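Local structure of putative major capsid protein (Cafeteriavirus-dependent mavirus, 6G44) at the interface of chains A and B. The protein is the double jelly-roll major capsid protein of the virophage mavirus and assembles as trimers that probably tile the icosahedral shell around the genome. Coordinates in Å, arbitrary orientation; residue numbers count along the deposited sequence, not the author numbering. Chains: chain A/B, Putative major capsid protein.

Contact 1: the interface of chains A and B. Residues chain A 504, 506, 517; chain B 14-16.
The backbone N-H of A:Lys506 meets the carbonyl oxygen of B:Leu15 at 2.7 Å from N to O, almost straight, with 173° at the hydrogen. A second backbone bond joins B:Leu15 N to A:Pro504 O at 2.9 Å, and B:Leu15 thereby connects with residues two apart in chain A. This is the pattern of a parallel beta bridge, here formed between subunits of a double jelly-roll capsid protein: the short strand 505-506, near the C-terminal end of this truncated construct in chain A, pairs with strand 13-16 near the N-terminus of chain B. The side chain of B:Leu15 adds little, since the residue buries about 1 Å² against chain A. Its neighbours B:Val14 and B:Gln16 supply the side-chain contacts. The side chain of A:Lys506 runs out extended, CG anti to the backbone N, and bends only at its last torsion (chi4 -80°). That bend turns the amine to the side-chain amide oxygen of the glutamine, A:Lys506 NZ to B:Gln16 OE1, 2.8 Å. NZ lies in the plane of the amide carbonyl, on a lone pair. The two side chains cross obliquely, and the glutamine also lays its amide oxygen close to the lysine stem, B:Gln16 OE1 3.4 Å from A:Lys506 CD. The lysine amine, if charged, would be expected to polarise this amide. On the apolar side, B:Val14 and A:Val517 of strand 516-519 reach toward each other tip to tip, CG2 of the former 3.9 Å from CG1 of the latter. The same B:Val14 CG2 lies 4.1 Å from A:Lys506 CB, so one methyl group touches both the root of the lysine and the neighbouring strand.

Contact 2: the interface of chains A and B. Residues chain A 166, 169-172, 180-181; chain B 151, 390-392.
This is a polar interface between neighbouring capsid-protein subunits, in which B:Arg390 and the start of helix 391-394 of chain B grip backbone carbonyls of chain A and help to hold the trimer together. The guanidinium of B:Arg390 meets A:Ser169 O end-on through both terminal nitrogens, NH1 at 2.8 Å and NH2 at 3.0 Å, and the oxygen lies in the guanidinium plane at its edge. A bend at chi3 (67°) in the arginine chain swings this edge toward the loop. A:Ser172 covers part of one face, its CA 4.1 Å from the plane toward the rim, while its CB packs against the arginine stem. On the chain B side, B:Arg390 NH2 also donates to the phenol oxygen OH of B:Tyr151 at 3.1 Å, a second-shell bond that helps to fix the rotation of the guanidinium. The phenol is hydrogen-bonded in turn to the hydroxyl of B:Ser392. That hydroxyl, B:Ser392 OG, gives a bond to A:Cys180 O at 2.7 Å, in the carbonyl plane on a lone pair. The backbone N of B:Ser392 reaches the same oxygen, A:Cys180 O, at 3.0 Å, so a carbonyl of one subunit is held at the N-terminal end of a helix of the other. A water connects B:Phe391 N with the amide oxygen of A:Asn181, whose ND2 braces A:Ser172 O. By reading main-chain oxygens, the site fixes two chain A loops against one chain B turn.

Contact 1: the interface of chains A and B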
loop_
_atom_site.group_PDB
_atom_site.type_symbol
_atom_site.label_atom_id
_atom_site.label_comp_id
_atom_site.label_asym_id
_atom_site.label_seq_id
_atom_site.Cartn_x
_atom_site.Cartn_y
_atom_site.Cartn_z
ATOM N N PRO A 504 20.261 29.513 4.505
ATOM C CA PRO A 504 19.063 29.347 5.339
ATOM C C PRO A 504 18.600 27.903 5.457
ATOM O O PRO A 504 18.762 27.123 4.499
ATOM C CB PRO A 504 18.010 30.188 4.621
ATOM C CG PRO A 504 18.515 30.379 3.244
ATOM C CD PRO A 504 20.002 30.304 3.294
ATOM N N LYS A 506 16.096 24.830 5.455
ATOM C CA LYS A 506 14.842 24.392 4.842
ATOM C C LYS A 506 14.363 23.219 5.694
ATOM O O LYS A 506 14.886 22.100 5.580
ATOM C CB LYS A 506 15.049 23.962 3.387
ATOM C CG LYS A 506 13.777 23.408 2.727
ATOM C CD LYS A 506 14.007 22.956 1.299
ATOM C CE LYS A 506 12.753 22.326 0.698
ATOM N NZ LYS A 506 12.548 20.918 1.114
ATOM N N VAL A 517 13.447 22.457 -5.035
ATOM C CA VAL A 517 14.733 22.349 -4.345
ATOM C C VAL A 517 15.331 21.047 -4.817
ATOM O O VAL A 517 14.710 19.988 -4.686
ATOM C CB VAL A 517 14.598 22.420 -2.808
ATOM C CG1 VAL A 517 15.954 22.290 -2.123
ATOM C CG2 VAL A 517 13.950 23.736 -2.412
ATOM N N VAL B 14 20.262 26.296 0.092
ATOM C CA VAL B 14 19.588 26.125 1.368
ATOM C C VAL B 14 20.203 24.922 2.075
ATOM O O VAL B 14 20.914 24.141 1.459
ATOM C CB VAL B 14 18.079 25.919 1.200
ATOM C CG1 VAL B 14 17.470 27.143 0.530
ATOM C CG2 VAL B 14 17.754 24.653 0.424
ATOM N N LEU B 15 19.933 24.779 3.376
ATOM C CA LEU B 15 20.324 23.592 4.136
ATOM C C LEU B 15 19.097 22.777 4.497
ATOM O O LEU B 15 18.312 23.206 5.360
ATOM C CB LEU B 15 21.050 23.978 5.429
ATOM C CG LEU B 15 22.397 24.661 5.320
ATOM C CD1 LEU B 15 23.019 24.710 6.703
ATOM C CD2 LEU B 15 23.311 23.933 4.352
ATOM N N GLN B 16 18.929 21.636 3.861
ATOM C CA GLN B 16 17.806 20.741 4.154
ATOM C C GLN B 16 18.052 20.200 5.567
ATOM O O GLN B 16 19.145 19.762 5.861
ATOM C CB GLN B 16 17.725 19.598 3.152
ATOM C CG GLN B 16 16.600 18.592 3.362
ATOM C CD GLN B 16 15.232 19.206 3.176
ATOM O OE1 GLN B 16 14.962 19.853 2.164
ATOM N NE2 GLN B 16 14.352 19.014 4.174
#

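Contact 2: the interface of chains A and B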
loop_
_atom_site.group_PDB
_atom_site.type_symbol
_atom_site.label_atom_id
_atom_site.label_comp_id
_atom_site.label_asym_id
_atom_site.label_seq_id
_atom_site.Cartn_x
_atom_site.Cartn_y
_atom_site.Cartn_z
ATOM N N GLY A 166 0.678 -14.539 -12.933
ATOM C CA GLY A 166 -0.370 -13.575 -12.578
ATOM C C GLY A 166 -1.560 -14.209 -11.868
ATOM O O GLY A 166 -2.066 -13.650 -10.877
ATOM N N SER A 169 -0.890 -14.439 -8.251
ATOM C CA SER A 169 -0.378 -13.221 -7.617
ATOM C C SER A 169 -1.510 -12.234 -7.376
ATOM O O SER A 169 -2.078 -11.694 -8.316
ATOM C CB SER A 169 0.658 -12.562 -8.527
ATOM O OG SER A 169 1.782 -13.404 -8.699
ATOM N N THR A 170 -1.855 -12.030 -6.115
ATOM C CA THR A 170 -2.888 -11.076 -5.754
ATOM C C THR A 170 -2.440 -9.627 -5.998
ATOM O O THR A 170 -3.257 -8.766 -6.329
ATOM C CB THR A 170 -3.335 -11.294 -4.307
ATOM O OG1 THR A 170 -4.032 -12.551 -4.228
ATOM C CG2 THR A 170 -4.242 -10.225 -3.891
ATOM N N ASP A 171 -1.142 -9.365 -5.839
ATOM C CA ASP A 171 -0.565 -8.041 -6.035
ATOM C C ASP A 171 0.477 -8.138 -7.145
ATOM O O ASP A 171 1.540 -8.750 -6.938
ATOM C CB ASP A 171 0.134 -7.582 -4.760
ATOM C CG ASP A 171 0.735 -6.190 -4.871
ATOM O OD1 ASP A 171 0.762 -5.539 -5.968
ATOM O OD2 ASP A 171 1.189 -5.732 -3.770
ATOM N N SER A 172 0.164 -7.533 -8.283
ATOM C CA SER A 172 1.024 -7.615 -9.455
ATOM C C SER A 172 2.458 -7.141 -9.218
ATOM O O SER A 172 3.383 -7.672 -9.845
ATOM C CB SER A 172 0.407 -6.860 -10.623
ATOM O OG SER A 172 0.365 -5.471 -10.376
ATOM N N CYS A 180 1.599 -11.773 -16.002
ATOM C CA CYS A 180 1.322 -10.810 -14.938
ATOM C C CYS A 180 1.558 -9.388 -15.407
ATOM O O CYS A 180 0.569 -8.677 -15.676
ATOM C CB CYS A 180 2.066 -11.140 -13.640
ATOM S SG CYS A 180 1.435 -10.192 -12.227
ATOM N N ASN A 181 2.823 -8.968 -15.524
ATOM C CA ASN A 181 3.117 -7.579 -15.903
ATOM C C ASN A 181 3.637 -7.403 -17.320
ATOM O O ASN A 181 3.663 -6.261 -17.804
ATOM C CB ASN A 181 4.121 -6.983 -14.919
ATOM C CG ASN A 181 3.599 -6.976 -13.503
ATOM O OD1 ASN A 181 2.416 -6.659 -13.295
ATOM N ND2 ASN A 181 4.413 -7.387 -12.535
ATOM N N TYR B 151 -8.676 -11.664 -14.421
ATOM C CA TYR B 151 -8.762 -12.726 -15.427
ATOM C C TYR B 151 -10.196 -13.159 -15.572
ATOM O O TYR B 151 -11.047 -12.862 -14.734
ATOM C CB TYR B 151 -7.820 -13.906 -15.074
ATOM C CG TYR B 151 -6.425 -13.407 -14.828
ATOM C CD1 TYR B 151 -5.612 -12.992 -15.880
ATOM C CD2 TYR B 151 -5.913 -13.311 -13.522
ATOM C CE1 TYR B 151 -4.329 -12.498 -15.645
ATOM C CE2 TYR B 151 -4.652 -12.808 -13.290
ATOM C CZ TYR B 151 -3.879 -12.369 -14.348
ATOM O OH TYR B 151 -2.626 -11.885 -14.044
ATOM N N ARG B 390 -3.364 -4.468 -13.606
ATOM C CA ARG B 390 -2.171 -4.975 -14.243
ATOM C C ARG B 390 -2.315 -5.157 -15.754
ATOM O O ARG B 390 -3.421 -5.315 -16.289
ATOM C CB ARG B 390 -1.763 -6.311 -13.573
ATOM C CG ARG B 390 -2.723 -7.435 -13.883
ATOM C CD ARG B 390 -2.480 -8.678 -13.094
ATOM N NE ARG B 390 -2.744 -8.506 -11.668
ATOM C CZ ARG B 390 -2.670 -9.499 -10.795
ATOM N NH1 ARG B 390 -2.907 -9.263 -9.510
ATOM N NH2 ARG B 390 -2.366 -10.751 -11.178
ATOM N N PHE B 391 -1.162 -5.195 -16.418
ATOM C CA PHE B 391 -1.137 -5.340 -17.868
ATOM C C PHE B 391 -1.757 -6.641 -18.365
ATOM O O PHE B 391 -2.461 -6.602 -19.375
ATOM C CB PHE B 391 0.297 -5.189 -18.404
ATOM C CG PHE B 391 0.383 -5.230 -19.907
ATOM C CD1 PHE B 391 -0.277 -4.282 -20.684
ATOM C CD2 PHE B 391 1.105 -6.213 -20.538
ATOM C CE1 PHE B 391 -0.236 -4.334 -22.068
ATOM C CE2 PHE B 391 1.161 -6.253 -21.933
ATOM C CZ PHE B 391 0.491 -5.313 -22.681
ATOM N N SER B 392 -1.546 -7.760 -17.649
ATOM C CA SER B 392 -2.105 -9.035 -18.101
ATOM C C SER B 392 -3.626 -9.060 -18.000
ATOM O O SER B 392 -4.261 -9.902 -18.617
ATOM C CB SER B 392 -1.524 -10.195 -17.310
ATOM O OG SER B 392 -1.786 -10.020 -15.910
HETATM O O HOH W 1 1.249 -4.732 -14.818
#

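Contact 1 and contact 2 join the same pair of subunits, their C-alpha centres about 42 Å apart, and share no residue. Contact 1 uses segments near the ends of this truncated construct, strands 505-506 and 516-519 of chain A against strand 13-16 of chain B; contact 2 uses loops around 166-181 of chain A against the helix 391-394 region of chain B. Terminal strand pairing and loop-to-helix bonding probably help to secure two separated parts of one interface. Because each subunit offers different surfaces to its two neighbours, repetition around the three-copy assembly would let both contacts close the trimer and probably limit tilting between subunits.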